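Side-chain contact in activator of Hsp90 ATPase homologue 1/2-like C-terminal domain-containing protein (Mycobacterium smegmatis, PDB 3UID), which is probably a type II toxin linked to the hypoxic response, built on the SRPBCC fold of the AHA1 family: residues Ile28-Ile31 / Tyr32-Pro35. Residues are numbered along the deposited sequence; the frame is centred on the assembly and turned at random.
Sequences IWQI and YADP
The ring of Y32 lies back along the last turn of helix 25-33, with a methyl of I31 over one face. CG2 of I31 sits 4.2 Å from the Y32 ring centroid and 15° off its normal, a CH-pi contact displaced toward the ring's rim; it gets there because CG2 is anti to the backbone N while CG1 is anti to the carbonyl carbon (chi1 -64°). I28 adds its CG2, 4.2 Å from Y32 CE2. This side is buried: I155 of helix 144-158 touches all three side chains and F115 meets the Y32 ring. On the other side the methyl CB of A33 lies between the buried W29 indole, 3.7 Å from NE1, and the partly exposed Q30 amide, 3.8 Å from OE1; solvent reaches only the Q30/A33 part. Between the two sides W29 O accepts A33 N at 3.0 Å, plus a weak bond from Y32 N. One step on, D34 N reaches Q30 O at 3.0 Å. D34 then leaves helical geometry and N-caps helix 35-42 through OD1 to R36 N, while OD2 takes Q37 NE2. Y126 OH meets the polar need of the buried Y32 hydroxyl while I31 and I28 pack on the ring, which probably limits its rotation; the D34 cap likewise occupies an N-H where helix 35-42 begins.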
ATOM      1  N   ILE A  28      -3.448 -10.904  -7.945  1.00  6.01           N
ATOM      2  CA  ILE A  28      -2.952  -9.748  -7.220  1.00  7.44           C
ATOM      3  C   ILE A  28      -4.100  -8.949  -6.606  1.00  6.64           C
ATOM      4  O   ILE A  28      -3.992  -8.453  -5.492  1.00  7.27           O
ATOM      5  CB  ILE A  28      -2.064  -8.867  -8.119  1.00  6.23           C
ATOM      6  CG1 ILE A  28      -0.931  -9.707  -8.719  1.00  8.39           C
ATOM      7  CG2 ILE A  28      -1.484  -7.712  -7.322  1.00  9.15           C
ATOM      8  CD1 ILE A  28       0.016 -10.313  -7.683  1.00 10.12           C
ATOM      9  N   TRP A  29      -5.215  -8.841  -7.324  1.00  5.39           N
ATOM     10  CA  TRP A  29      -6.368  -8.135  -6.792  1.00  7.28           C
ATOM     11  C   TRP A  29      -6.763  -8.691  -5.419  1.00  9.50           C
ATOM     12  O   TRP A  29      -7.103  -7.936  -4.511  1.00  8.28           O
ATOM     13  CB  TRP A  29      -7.561  -8.232  -7.750  1.00 10.30           C
ATOM     14  CG  TRP A  29      -8.763  -7.517  -7.221  1.00  9.88           C
ATOM     15  CD1 TRP A  29      -9.811  -8.062  -6.527  1.00 10.67           C
ATOM     16  CD2 TRP A  29      -9.022  -6.116  -7.299  1.00  9.10           C
ATOM     17  NE1 TRP A  29     -10.720  -7.087  -6.199  1.00 10.31           N
ATOM     18  CE2 TRP A  29     -10.256  -5.881  -6.655  1.00  8.28           C
ATOM     19  CE3 TRP A  29      -8.341  -5.036  -7.869  1.00  9.48           C
ATOM     20  CZ2 TRP A  29     -10.816  -4.612  -6.564  1.00 10.66           C
ATOM     21  CZ3 TRP A  29      -8.899  -3.773  -7.766  1.00 11.45           C
ATOM     22  CH2 TRP A  29     -10.122  -3.573  -7.127  1.00  9.95           C
ATOM     23  N   GLN A  30      -6.716 -10.010  -5.282  1.00  8.67           N
ATOM     24  CA  GLN A  30      -7.143 -10.670  -4.050  1.00  9.63           C
ATOM     25  C   GLN A  30      -6.229 -10.418  -2.853  1.00  9.31           C
ATOM     26  O   GLN A  30      -6.655 -10.586  -1.697  1.00 10.83           O
ATOM     27  CB  GLN A  30      -7.325 -12.174  -4.283  1.00 11.29           C
ATOM     28  CG  GLN A  30      -8.459 -12.508  -5.230  1.00 11.51           C
ATOM     29  CD  GLN A  30      -9.820 -12.012  -4.745  1.00  9.63           C
ATOM     30  OE1 GLN A  30     -10.063 -11.919  -3.536  1.00 18.79           O
ATOM     31  NE2 GLN A  30     -10.697 -11.690  -5.676  1.00 19.43           N
ATOM     32  N   ILE A  31      -4.984 -10.030  -3.116  1.00  8.20           N
ATOM     33  CA  ILE A  31      -4.082  -9.584  -2.053  1.00  9.96           C
ATOM     34  C   ILE A  31      -4.714  -8.414  -1.286  1.00  9.59           C
ATOM     35  O   ILE A  31      -4.629  -8.341  -0.051  1.00 10.92           O
ATOM     36  CB  ILE A  31      -2.708  -9.144  -2.614  1.00  8.38           C
ATOM     37  CG1 ILE A  31      -1.958 -10.316  -3.278  1.00 14.55           C
ATOM     38  CG2 ILE A  31      -1.851  -8.479  -1.522  1.00 11.49           C
ATOM     39  CD1 ILE A  31      -1.412 -11.324  -2.303  1.00 17.05           C
ATOM     40  N   TYR A  32      -5.337  -7.494  -2.026  1.00  7.55           N
ATOM     41  CA  TYR A  32      -5.938  -6.293  -1.448  1.00  7.70           C
ATOM     42  C   TYR A  32      -7.394  -6.492  -1.045  1.00  6.60           C
ATOM     43  O   TYR A  32      -7.873  -5.843  -0.121  1.00  9.74           O
ATOM     44  CB  TYR A  32      -5.782  -5.117  -2.424  1.00  8.96           C
ATOM     45  CG  TYR A  32      -4.322  -4.869  -2.673  1.00  6.70           C
ATOM     46  CD1 TYR A  32      -3.572  -4.107  -1.791  1.00  7.12           C
ATOM     47  CD2 TYR A  32      -3.671  -5.467  -3.748  1.00  8.55           C
ATOM     48  CE1 TYR A  32      -2.207  -3.923  -1.986  1.00  7.35           C
ATOM     49  CE2 TYR A  32      -2.308  -5.286  -3.957  1.00  7.41           C
ATOM     50  CZ  TYR A  32      -1.588  -4.508  -3.075  1.00 10.10           C
ATOM     51  OH  TYR A  32      -0.241  -4.334  -3.269  1.00  8.87           O
ATOM     52  N   ALA A  33      -8.078  -7.404  -1.730  1.00  7.66           N
ATOM     53  CA  ALA A  33      -9.494  -7.641  -1.484  1.00  6.54           C
ATOM     54  C   ALA A  33      -9.741  -8.521  -0.268  1.00  8.52           C
ATOM     55  O   ALA A  33     -10.805  -8.452   0.347  1.00 12.21           O
ATOM     56  CB  ALA A  33     -10.140  -8.254  -2.726  1.00  8.41           C
ATOM     57  N   ASP A  34      -8.766  -9.361   0.072  1.00  8.90           N
ATOM     58  CA  ASP A  34      -8.886 -10.252   1.231  1.00  9.38           C
ATOM     59  C   ASP A  34      -8.036  -9.696   2.361  1.00  8.62           C
ATOM     60  O   ASP A  34      -6.801  -9.654   2.247  1.00  7.66           O
ATOM     61  CB  ASP A  34      -8.396 -11.650   0.861  1.00  9.05           C
ATOM     62  CG  ASP A  34      -8.471 -12.634   2.018  1.00 13.73           C
ATOM     63  OD1 ASP A  34      -8.751 -12.223   3.169  1.00 12.11           O
ATOM     64  OD2 ASP A  34      -8.233 -13.831   1.760  1.00 13.14           O
ATOM     65  N   PRO A  35      -8.679  -9.246   3.459  1.00  9.67           N
ATOM     66  CA  PRO A  35      -7.889  -8.569   4.493  1.00  8.11           C
ATOM     67  C   PRO A  35      -6.854  -9.465   5.170  1.00  8.24           C
ATOM     68  O   PRO A  35      -5.860  -8.939   5.674  1.00  8.79           O
ATOM     69  CB  PRO A  35      -8.956  -8.110   5.501  1.00  8.95           C
ATOM     70  CG  PRO A  35     -10.070  -9.090   5.322  1.00  8.90           C
ATOM     71  CD  PRO A  35     -10.096  -9.355   3.834  1.00 10.82           C
TER